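Side-chain contacts in BRAMP domain protein (Streptomyces davawensis, PDB 5MLD), which replaces the C-8 methyl group of riboflavin-5'-phosphate with an amino group taken from glutamate, a step in biosynthesis of the antibiotic roseoflavin: residues V41-V44 / I45-D48; D70-P73 / W74-K78; A99-V102 / I103-L107. All coordinates share one frame; numbering follows the deposited sequence.

Contact 1. Residues V41-V44 / I45-D48; sequences VVRV and IDHD
Asp46 and His47 fold back over Arg43 and Val44 where strand 38-43 ends and the chain turns through a short 3-10 segment. Two backbone hydrogen bonds tie this turn. Asp46 N gives its hydrogen to Arg43 O at 3.0 Å, and His47 N does the same to Val44 O, also at 3.0 Å. Both bonds span three residues, as in a 3-10 turn.

A water adds a third link: it accepts from Arg43 N at 3.0 Å and sits in the plane of the imidazole, 3.0 Å from His47 NE2. The other ring nitrogen, ND1, is hydrogen-bonded to Glu71 OE1, so both nitrogens have partners.

The remaining side-chain contacts are van der Waals ones. Val42 CG1 approaches His47 CD2 obliquely at 4.0 Å, while Arg43 CG touches Ile45 CG2 at 4.0 Å. With CG opposite its backbone N (chi1 -176°), the Arg43 chain runs out past the Asp46 carboxylate, and Arg43 CB lies 3.6 Å from Asp46 OD2.

The charged ends of Arg43 and Asp46 nevertheless stay apart, Arg43 NE being 4.6 Å from Asp46 OD2. The guanidinium reaches instead for Arg13 O and Ser17 O, and Asp46 OD2 bonds Ser15 OG. Both residues therefore fasten the turn to the 11-19 loop, whose Thr11, Arg13 and Ser19 bind FMN, and the positive charge of Arg43 may add to the field felt by the nearby flavin.

Contact 2. Residues D70-P73 / W74-K78; sequences DEWP and WLLEK
Trp72, Pro73 and Glu71 offer their carbonyls to the amides of the next turn, and the bonds follow the regular i to i+4 pattern of an alpha helix. Leu75 N reaches Glu71 O at 3.2 Å. The bond from Leu76 N to Trp72 O is shorter, 2.7 Å, and almost straight, with an N-H...O angle of 174°. Glu77 N reaches Pro73 O at 2.9 Å. Ahead of the first turn, Asp70 OD1 takes the hydrogen of Trp72 N at 3.0 Å, an Asx turn in which the amide comes from above the carboxylate plane. A water extends the link by donating to Asp70 O and accepting from Trp74 N.

Glu71 occupies the N-cap position of helix 72-81, one of the helices packed against the largely parallel central sheet of this flavodoxin-like domain. Its carboxylate, held by His47 through one oxygen, turns back along the chain and takes the hydrogen of Asp48 N on OE2, which joins the helix start to the loop after strand 38-43.

Among the side chains, the Trp72 indole has two neighbours of different kinds. Leu76 CB lies over one face in a CH-pi contact, 4.2 Å from the centroid of the six-membered ring, and Leu76 CD1 meets Trp72 CZ2. Leu75 CD2 comes in at the indole edge instead, 3.9 Å from Trp72 CZ3. Trp72 CG is trans to the backbone N (chi1 176°), and this carries the ring forward along the helix to meet both leucines. The indole also takes a cation-pi contact from Lys106. Trp74 has Glu71 O in the plane at its edge, 3.7 Å from Trp74 CE3, while Lys78 CD lies over one of its faces.

Contact 3. Residues A99-V102 / I103-L107; sequences AAHV and ILEKL
Val102, the most extensively buried by the next turn, meets Lys106 one helical turn on. The two side chains lie side by side and point the same way, with Val102 CG1 4.1 Å from Lys106 CD. The backbone bond of the same pair runs from Lys106 N to Val102 O, 2.9 Å. The lysine chain starts straight and then bends at chi3 (79°) and again at chi4, which brings NZ to Glu50 O.

Glu105 folds back over His101 in the same i to i+4 spacing. Glu105 N donates to His101 O at 2.9 Å, and Glu105 CG sits 3.2 Å from that same oxygen. The carboxylate then reaches the imidazole obliquely, Glu105 OE2 being 3.5 Å from His101 CD2, with the two planes turned 59° apart. The polar ends look elsewhere: Glu105 OE1 is hydrogen-bonded to Ser98 OG of the second subunit, while Glu105 OE2 and His101 NE2 both pair with Thr92 OG1 of that subunit. His101 ND1 bonds its own counterpart across the interface. Thr92 belongs to the FMN-binding residues, so this buried pair is part of a subunit junction beside a flavin site; the Glu105 side chain comes within about 4 Å of a bound product.

Ile103 and Leu104 carry the rest of the turn, their amides bonded to Ala99 O and Ala100 O. Helix 98-107 sets Ile103 and Leu107 against helix 72-81 on one flank, Leu104 and Leu107 against helix 138-152 on another, and His101 and Glu105 against the second subunit.

Overall arrangement
Along the chain the three come in series: contact 1 at the end of strand 38-43, contact 2 at the start of helix 72-81, contact 3 in helix 98-107. Contacts 1 and 2 have centres about 10 Å apart, and contact 3 lies about 12 Å from each. Contact 2 touches both others, through Glu71 and Trp74 on the side of the loop at 45-48 and through Trp72, Leu75 and Leu76 on the side of helix 98-107; Val44 and Ala99 just meet. Within the flavodoxin-like domain, contacts 1 and 3 lie beside flavin-binding residues, Arg43 by Thr11 and Ser19 and Ala99 by Leu12, whereas contact 2 lies away from them; contact 3 also meets the second subunit.

Contact 1. Residues V41-V44 / I45-D48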
ATOM      1  N   VAL A  41      18.606  19.709 -10.621  1.00 15.25           N
ATOM      2  CA  VAL A  41      17.639  19.603  -9.530  1.00 17.38           C
ATOM      3  C   VAL A  41      16.560  20.644  -9.776  1.00 17.85           C
ATOM      4  O   VAL A  41      16.867  21.821  -9.999  1.00 18.44           O
ATOM      5  CB  VAL A  41      18.292  19.819  -8.149  1.00 16.91           C
ATOM      6  CG1 VAL A  41      17.235  19.674  -7.032  1.00 16.41           C
ATOM      7  CG2 VAL A  41      19.446  18.873  -7.914  1.00 17.11           C
ATOM      8  N   VAL A  42      15.303  20.222  -9.732  1.00 18.01           N
ATOM      9  CA  VAL A  42      14.161  21.123  -9.851  1.00 16.62           C
ATOM     10  C   VAL A  42      13.315  20.948  -8.605  1.00 18.41           C
ATOM     11  O   VAL A  42      12.999  19.815  -8.229  1.00 15.46           O
ATOM     12  CB  VAL A  42      13.339  20.825 -11.118  1.00 18.11           C
ATOM     13  CG1 VAL A  42      12.018  21.559 -11.085  1.00 18.92           C
ATOM     14  CG2 VAL A  42      14.142  21.225 -12.359  1.00 20.59           C
ATOM     15  N   ARG A  43      12.984  22.056  -7.935  1.00 15.01           N
ATOM     16  CA  ARG A  43      12.055  21.984  -6.802  1.00 16.20           C
ATOM     17  C   ARG A  43      10.692  22.359  -7.352  1.00 16.58           C
ATOM     18  O   ARG A  43      10.434  23.528  -7.641  1.00 17.46           O
ATOM     19  CB  ARG A  43      12.449  22.895  -5.642  1.00 16.18           C
ATOM     20  CG  ARG A  43      11.485  22.681  -4.488  1.00 15.71           C
ATOM     21  CD  ARG A  43      11.812  23.585  -3.278  1.00 15.78           C
ATOM     22  NE  ARG A  43      13.152  23.345  -2.736  1.00 14.69           N
ATOM     23  CZ  ARG A  43      13.564  23.801  -1.557  1.00 20.78           C
ATOM     24  NH1 ARG A  43      12.730  24.490  -0.800  1.00 17.12           N
ATOM     25  NH2 ARG A  43      14.797  23.556  -1.119  1.00 17.77           N
ATOM     26  N   VAL A  44       9.836  21.348  -7.538  1.00 16.28           N
ATOM     27  CA  VAL A  44       8.678  21.518  -8.400  1.00 16.53           C
ATOM     28  C   VAL A  44       7.685  22.517  -7.813  1.00 16.46           C
ATOM     29  O   VAL A  44       7.001  23.219  -8.566  1.00 18.69           O
ATOM     30  CB  VAL A  44       8.016  20.151  -8.682  1.00 21.94           C
ATOM     31  CG1 VAL A  44       9.023  19.192  -9.314  1.00 19.34           C
ATOM     32  CG2 VAL A  44       7.482  19.543  -7.411  1.00 19.76           C
ATOM     33  N   ILE A  45       7.614  22.631  -6.482  1.00 17.09           N
ATOM     34  CA  ILE A  45       6.668  23.554  -5.858  1.00 19.52           C
ATOM     35  C   ILE A  45       7.021  25.009  -6.156  1.00 20.60           C
ATOM     36  O   ILE A  45       6.164  25.894  -6.015  1.00 19.74           O
ATOM     37  CB  ILE A  45       6.581  23.302  -4.334  1.00 17.81           C
ATOM     38  CG1 ILE A  45       5.305  23.905  -3.743  1.00 18.44           C
ATOM     39  CG2 ILE A  45       7.796  23.853  -3.583  1.00 15.23           C
ATOM     40  CD1 ILE A  45       4.064  23.154  -4.092  1.00 19.74           C
ATOM     41  N   ASP A  46       8.259  25.292  -6.567  1.00 15.43           N
ATOM     42  CA  ASP A  46       8.607  26.662  -6.934  1.00 18.53           C
ATOM     43  C   ASP A  46       7.936  27.099  -8.216  1.00 20.47           C
ATOM     44  O   ASP A  46       7.936  28.295  -8.524  1.00 22.00           O
ATOM     45  CB  ASP A  46      10.109  26.826  -7.154  1.00 13.99           C
ATOM     46  CG  ASP A  46      10.919  26.653  -5.887  1.00 20.08           C
ATOM     47  OD1 ASP A  46      10.345  26.714  -4.777  1.00 20.35           O
ATOM     48  OD2 ASP A  46      12.139  26.444  -6.014  1.00 20.25           O
ATOM     49  N   HIS A  47       7.402  26.157  -8.973  1.00 16.35           N
ATOM     50  CA  HIS A  47       6.922  26.405 -10.318  1.00 19.90           C
ATOM     51  C   HIS A  47       5.409  26.298 -10.394  1.00 19.17           C
ATOM     52  O   HIS A  47       4.783  25.524  -9.664  1.00 22.73           O
ATOM     53  CB  HIS A  47       7.576  25.419 -11.278  1.00 21.13           C
ATOM     54  CG  HIS A  47       9.054  25.587 -11.348  1.00 21.65           C
ATOM     55  ND1 HIS A  47       9.652  26.525 -12.161  1.00 23.72           N
ATOM     56  CD2 HIS A  47      10.052  24.994 -10.651  1.00 22.78           C
ATOM     57  CE1 HIS A  47      10.963  26.483 -11.982  1.00 27.05           C
ATOM     58  NE2 HIS A  47      11.229  25.556 -11.079  1.00 26.27           N
ATOM     59  N   ASP A  48       4.836  27.080 -11.306  1.00 20.42           N
ATOM     60  CA  ASP A  48       3.391  27.176 -11.455  1.00 19.91           C
ATOM     61  C   ASP A  48       2.919  26.028 -12.336  1.00 21.25           C
ATOM     62  O   ASP A  48       2.997  26.099 -13.561  1.00 24.46           O
ATOM     63  CB  ASP A  48       3.031  28.536 -12.040  1.00 22.08           C
ATOM     64  CG  ASP A  48       1.548  28.723 -12.220  1.00 25.12           C
ATOM     65  OD1 ASP A  48       0.760  28.085 -11.490  1.00 24.53           O
ATOM     66  OD2 ASP A  48       1.172  29.512 -13.109  1.00 30.88           O
TER
HETATM   67  O   HOH W   1      13.579  24.612  -9.389  1.00 27.49           O

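Contact 2. Residues D70-P73 / W74-K78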
ATOM      1  N   ASP A  70       0.879  27.536 -18.181  1.00 23.60           N
ATOM      2  CA  ASP A  70       1.623  27.369 -16.936  1.00 24.34           C
ATOM      3  C   ASP A  70       3.040  26.918 -17.294  1.00 28.71           C
ATOM      4  O   ASP A  70       3.496  27.043 -18.439  1.00 24.77           O
ATOM      5  CB  ASP A  70       0.867  26.413 -15.995  1.00 25.78           C
ATOM      6  CG  ASP A  70       0.869  24.964 -16.485  1.00 23.16           C
ATOM      7  OD1 ASP A  70       1.333  24.701 -17.605  1.00 21.38           O
ATOM      8  OD2 ASP A  70       0.400  24.082 -15.741  1.00 24.58           O
ATOM      9  N   GLU A  71       3.759  26.372 -16.313  1.00 23.55           N
ATOM     10  CA  GLU A  71       5.130  25.920 -16.522  1.00 21.98           C
ATOM     11  C   GLU A  71       5.236  24.417 -16.752  1.00 19.63           C
ATOM     12  O   GLU A  71       6.349  23.877 -16.727  1.00 22.82           O
ATOM     13  CB  GLU A  71       6.010  26.305 -15.335  1.00 22.45           C
ATOM     14  CG  GLU A  71       6.163  27.795 -15.114  1.00 25.05           C
ATOM     15  CD  GLU A  71       7.131  28.079 -13.993  1.00 27.30           C
ATOM     16  OE1 GLU A  71       8.314  27.713 -14.117  1.00 31.80           O
ATOM     17  OE2 GLU A  71       6.702  28.627 -12.970  1.00 22.70           O
ATOM     18  N   TRP A  72       4.118  23.727 -16.938  1.00 19.68           N
ATOM     19  CA  TRP A  72       4.202  22.287 -17.175  1.00 25.41           C
ATOM     20  C   TRP A  72       4.923  21.924 -18.473  1.00 24.26           C
ATOM     21  O   TRP A  72       5.742  20.988 -18.444  1.00 22.11           O
ATOM     22  CB  TRP A  72       2.801  21.667 -17.127  1.00 22.15           C
ATOM     23  CG  TRP A  72       2.811  20.199 -17.469  1.00 23.54           C
ATOM     24  CD1 TRP A  72       2.163  19.604 -18.511  1.00 25.43           C
ATOM     25  CD2 TRP A  72       3.518  19.153 -16.788  1.00 20.92           C
ATOM     26  NE1 TRP A  72       2.394  18.251 -18.506  1.00 23.79           N
ATOM     27  CE2 TRP A  72       3.231  17.948 -17.464  1.00 24.14           C
ATOM     28  CE3 TRP A  72       4.362  19.113 -15.672  1.00 24.46           C
ATOM     29  CZ2 TRP A  72       3.757  16.723 -17.064  1.00 23.36           C
ATOM     30  CZ3 TRP A  72       4.885  17.889 -15.276  1.00 22.67           C
ATOM     31  CH2 TRP A  72       4.573  16.714 -15.972  1.00 23.27           C
ATOM     32  N   PRO A  73       4.679  22.574 -19.621  1.00 23.39           N
ATOM     33  CA  PRO A  73       5.449  22.199 -20.827  1.00 23.56           C
ATOM     34  C   PRO A  73       6.952  22.251 -20.613  1.00 24.89           C
ATOM     35  O   PRO A  73       7.675  21.340 -21.040  1.00 23.54           O
ATOM     36  CB  PRO A  73       4.979  23.222 -21.872  1.00 22.76           C
ATOM     37  CG  PRO A  73       3.575  23.536 -21.454  1.00 27.37           C
ATOM     38  CD  PRO A  73       3.616  23.550 -19.936  1.00 25.88           C
ATOM     39  N   TRP A  74       7.435  23.302 -19.944  1.00 24.47           N
ATOM     40  CA  TRP A  74       8.851  23.402 -19.600  1.00 25.67           C
ATOM     41  C   TRP A  74       9.319  22.190 -18.790  1.00 24.82           C
ATOM     42  O   TRP A  74      10.344  21.575 -19.108  1.00 23.92           O
ATOM     43  CB  TRP A  74       9.090  24.701 -18.828  1.00 24.54           C
ATOM     44  CG  TRP A  74      10.415  24.807 -18.147  1.00 25.79           C
ATOM     45  CD1 TRP A  74      11.591  25.214 -18.707  1.00 28.32           C
ATOM     46  CD2 TRP A  74      10.702  24.538 -16.759  1.00 24.23           C
ATOM     47  NE1 TRP A  74      12.592  25.202 -17.761  1.00 29.08           N
ATOM     48  CE2 TRP A  74      12.073  24.788 -16.561  1.00 26.86           C
ATOM     49  CE3 TRP A  74       9.934  24.105 -15.675  1.00 22.20           C
ATOM     50  CZ2 TRP A  74      12.695  24.623 -15.319  1.00 30.18           C
ATOM     51  CZ3 TRP A  74      10.555  23.941 -14.442  1.00 25.29           C
ATOM     52  CH2 TRP A  74      11.919  24.198 -14.276  1.00 27.29           C
ATOM     53  N   LEU A  75       8.573  21.825 -17.742  1.00 22.32           N
ATOM     54  CA  LEU A  75       8.991  20.694 -16.911  1.00 20.20           C
ATOM     55  C   LEU A  75       8.853  19.369 -17.654  1.00 20.89           C
ATOM     56  O   LEU A  75       9.723  18.498 -17.529  1.00 22.79           O
ATOM     57  CB  LEU A  75       8.188  20.658 -15.605  1.00 20.16           C
ATOM     58  CG  LEU A  75       8.532  19.551 -14.597  1.00 23.94           C
ATOM     59  CD1 LEU A  75      10.019  19.476 -14.302  1.00 22.89           C
ATOM     60  CD2 LEU A  75       7.732  19.723 -13.289  1.00 23.04           C
ATOM     61  N   LEU A  76       7.759  19.188 -18.403  1.00 21.25           N
ATOM     62  CA  LEU A  76       7.576  17.960 -19.177  1.00 23.96           C
ATOM     63  C   LEU A  76       8.722  17.756 -20.154  1.00 24.94           C
ATOM     64  O   LEU A  76       9.190  16.626 -20.360  1.00 25.25           O
ATOM     65  CB  LEU A  76       6.239  18.000 -19.928  1.00 22.40           C
ATOM     66  CG  LEU A  76       5.896  16.777 -20.791  1.00 22.93           C
ATOM     67  CD1 LEU A  76       6.004  15.498 -19.983  1.00 25.88           C
ATOM     68  CD2 LEU A  76       4.486  16.901 -21.386  1.00 26.57           C
ATOM     69  N   GLU A  77       9.200  18.840 -20.761  1.00 25.09           N
ATOM     70  CA  GLU A  77      10.291  18.701 -21.718  1.00 28.36           C
ATOM     71  C   GLU A  77      11.576  18.256 -21.028  1.00 24.57           C
ATOM     72  O   GLU A  77      12.328  17.455 -21.589  1.00 28.13           O
ATOM     73  CB  GLU A  77      10.502  20.005 -22.482  1.00 30.81           C
ATOM     74  CG  GLU A  77      11.479  19.901 -23.646  1.00 36.71           C
ATOM     75  CD  GLU A  77      11.192  18.730 -24.591  1.00 41.68           C
ATOM     76  OE1 GLU A  77      12.167  18.090 -25.040  1.00 48.27           O
ATOM     77  OE2 GLU A  77      10.009  18.443 -24.891  1.00 45.11           O
ATOM     78  N   LYS A  78      11.851  18.758 -19.817  1.00 20.34           N
ATOM     79  CA  LYS A  78      13.012  18.268 -19.072  1.00 20.02           C
ATOM     80  C   LYS A  78      12.883  16.780 -18.755  1.00 21.58           C
ATOM     81  O   LYS A  78      13.871  16.037 -18.799  1.00 22.48           O
ATOM     82  CB  LYS A  78      13.205  19.076 -17.785  1.00 25.61           C
ATOM     83  CG  LYS A  78      13.686  20.504 -18.032  1.00 28.58           C
ATOM     84  CD  LYS A  78      14.163  21.187 -16.759  1.00 29.77           C
ATOM     85  CE  LYS A  78      14.797  22.525 -17.084  1.00 33.28           C
ATOM     86  NZ  LYS A  78      16.045  22.349 -17.871  1.00 35.45           N
TER
HETATM   87  O   HOH W   2       5.962  25.971 -19.794  1.00 26.28           O

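Contact 3. Residues A99-V102 / I103-L107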
ATOM      1  N   ALA A  99       2.636  17.314  -4.081  1.00 14.81           N
ATOM      2  CA  ALA A  99       3.333  17.900  -5.229  1.00 18.09           C
ATOM      3  C   ALA A  99       3.841  16.830  -6.194  1.00 16.22           C
ATOM      4  O   ALA A  99       3.699  16.972  -7.416  1.00 16.99           O
ATOM      5  CB  ALA A  99       4.497  18.772  -4.754  1.00 17.42           C
ATOM      6  N   ALA A 100       4.463  15.775  -5.666  1.00 17.29           N
ATOM      7  CA  ALA A 100       4.837  14.628  -6.493  1.00 14.16           C
ATOM      8  C   ALA A 100       3.609  14.027  -7.162  1.00 19.00           C
ATOM      9  O   ALA A 100       3.647  13.616  -8.331  1.00 17.07           O
ATOM     10  CB  ALA A 100       5.546  13.580  -5.626  1.00 14.44           C
ATOM     11  N   HIS A 101       2.498  14.006  -6.431  1.00 14.32           N
ATOM     12  CA  HIS A 101       1.262  13.409  -6.913  1.00 16.18           C
ATOM     13  C   HIS A 101       0.721  14.155  -8.133  1.00 17.92           C
ATOM     14  O   HIS A 101       0.295  13.533  -9.117  1.00 17.60           O
ATOM     15  CB  HIS A 101       0.271  13.433  -5.748  1.00 13.26           C
ATOM     16  CG  HIS A 101      -0.871  12.482  -5.864  1.00 17.93           C
ATOM     17  ND1 HIS A 101      -1.530  12.010  -4.751  1.00 18.41           N
ATOM     18  CD2 HIS A 101      -1.492  11.930  -6.936  1.00 17.87           C
ATOM     19  CE1 HIS A 101      -2.496  11.195  -5.128  1.00 17.07           C
ATOM     20  NE2 HIS A 101      -2.509  11.140  -6.448  1.00 16.79           N
ATOM     21  N   VAL A 102       0.728  15.493  -8.086  1.00 13.05           N
ATOM     22  CA  VAL A 102       0.288  16.286  -9.239  1.00 15.84           C
ATOM     23  C   VAL A 102       1.174  16.001 -10.447  1.00 20.22           C
ATOM     24  O   VAL A 102       0.678  15.774 -11.561  1.00 18.98           O
ATOM     25  CB  VAL A 102       0.285  17.785  -8.892  1.00 19.72           C
ATOM     26  CG1 VAL A 102       0.016  18.616 -10.142  1.00 18.97           C
ATOM     27  CG2 VAL A 102      -0.789  18.068  -7.849  1.00 19.10           C
ATOM     28  N   ILE A 103       2.500  16.028 -10.245  1.00 18.32           N
ATOM     29  CA  ILE A 103       3.425  15.811 -11.356  1.00 20.41           C
ATOM     30  C   ILE A 103       3.157  14.462 -11.994  1.00 21.93           C
ATOM     31  O   ILE A 103       3.094  14.340 -13.224  1.00 19.54           O
ATOM     32  CB  ILE A 103       4.895  15.915 -10.898  1.00 19.10           C
ATOM     33  CG1 ILE A 103       5.224  17.326 -10.410  1.00 22.50           C
ATOM     34  CG2 ILE A 103       5.832  15.491 -12.055  1.00 22.29           C
ATOM     35  CD1 ILE A 103       4.718  18.419 -11.319  1.00 20.39           C
ATOM     36  N   LEU A 104       2.988  13.428 -11.161  1.00 16.85           N
ATOM     37  CA  LEU A 104       2.757  12.089 -11.690  1.00 18.27           C
ATOM     38  C   LEU A 104       1.398  11.989 -12.384  1.00 20.01           C
ATOM     39  O   LEU A 104       1.268  11.311 -13.408  1.00 19.88           O
ATOM     40  CB  LEU A 104       2.883  11.055 -10.569  1.00 23.98           C
ATOM     41  CG  LEU A 104       4.276  10.811  -9.968  1.00 24.19           C
ATOM     42  CD1 LEU A 104       4.162   9.910  -8.754  1.00 26.17           C
ATOM     43  CD2 LEU A 104       5.181  10.175 -11.009  1.00 27.85           C
ATOM     44  N   GLU A 105       0.372  12.650 -11.843  1.00 17.99           N
ATOM     45  CA  GLU A 105      -0.919  12.706 -12.530  1.00 18.51           C
ATOM     46  C   GLU A 105      -0.780  13.294 -13.933  1.00 23.85           C
ATOM     47  O   GLU A 105      -1.337  12.762 -14.907  1.00 21.55           O
ATOM     48  CB  GLU A 105      -1.923  13.529 -11.711  1.00 19.76           C
ATOM     49  CG  GLU A 105      -2.510  12.808 -10.504  1.00 20.89           C
ATOM     50  CD  GLU A 105      -3.300  13.738  -9.600  1.00 20.12           C
ATOM     51  OE1 GLU A 105      -3.118  14.990  -9.695  1.00 17.42           O
ATOM     52  OE2 GLU A 105      -4.126  13.217  -8.806  1.00 20.96           O
ATOM     53  N   LYS A 106      -0.070  14.418 -14.054  1.00 21.95           N
ATOM     54  CA  LYS A 106       0.089  15.040 -15.365  1.00 22.42           C
ATOM     55  C   LYS A 106       0.973  14.207 -16.280  1.00 25.67           C
ATOM     56  O   LYS A 106       0.723  14.134 -17.496  1.00 21.41           O
ATOM     57  CB  LYS A 106       0.640  16.447 -15.193  1.00 23.30           C
ATOM     58  CG  LYS A 106      -0.339  17.324 -14.414  1.00 26.59           C
ATOM     59  CD  LYS A 106       0.170  18.744 -14.221  1.00 26.73           C
ATOM     60  CE  LYS A 106      -0.014  19.628 -15.457  1.00 25.01           C
ATOM     61  NZ  LYS A 106      -1.412  20.074 -15.647  1.00 23.63           N
ATOM     62  N   LEU A 107       1.985  13.556 -15.716  1.00 21.42           N
ATOM     63  CA  LEU A 107       2.870  12.726 -16.522  1.00 23.32           C
ATOM     64  C   LEU A 107       2.129  11.532 -17.115  1.00 29.68           C
ATOM     65  O   LEU A 107       2.510  11.035 -18.181  1.00 33.35           O
ATOM     66  CB  LEU A 107       4.063  12.270 -15.673  1.00 22.75           C
ATOM     67  CG  LEU A 107       5.321  11.798 -16.395  1.00 29.50           C
ATOM     68  CD1 LEU A 107       5.804  12.854 -17.362  1.00 22.34           C
ATOM     69  CD2 LEU A 107       6.432  11.440 -15.410  1.00 23.83           C
TER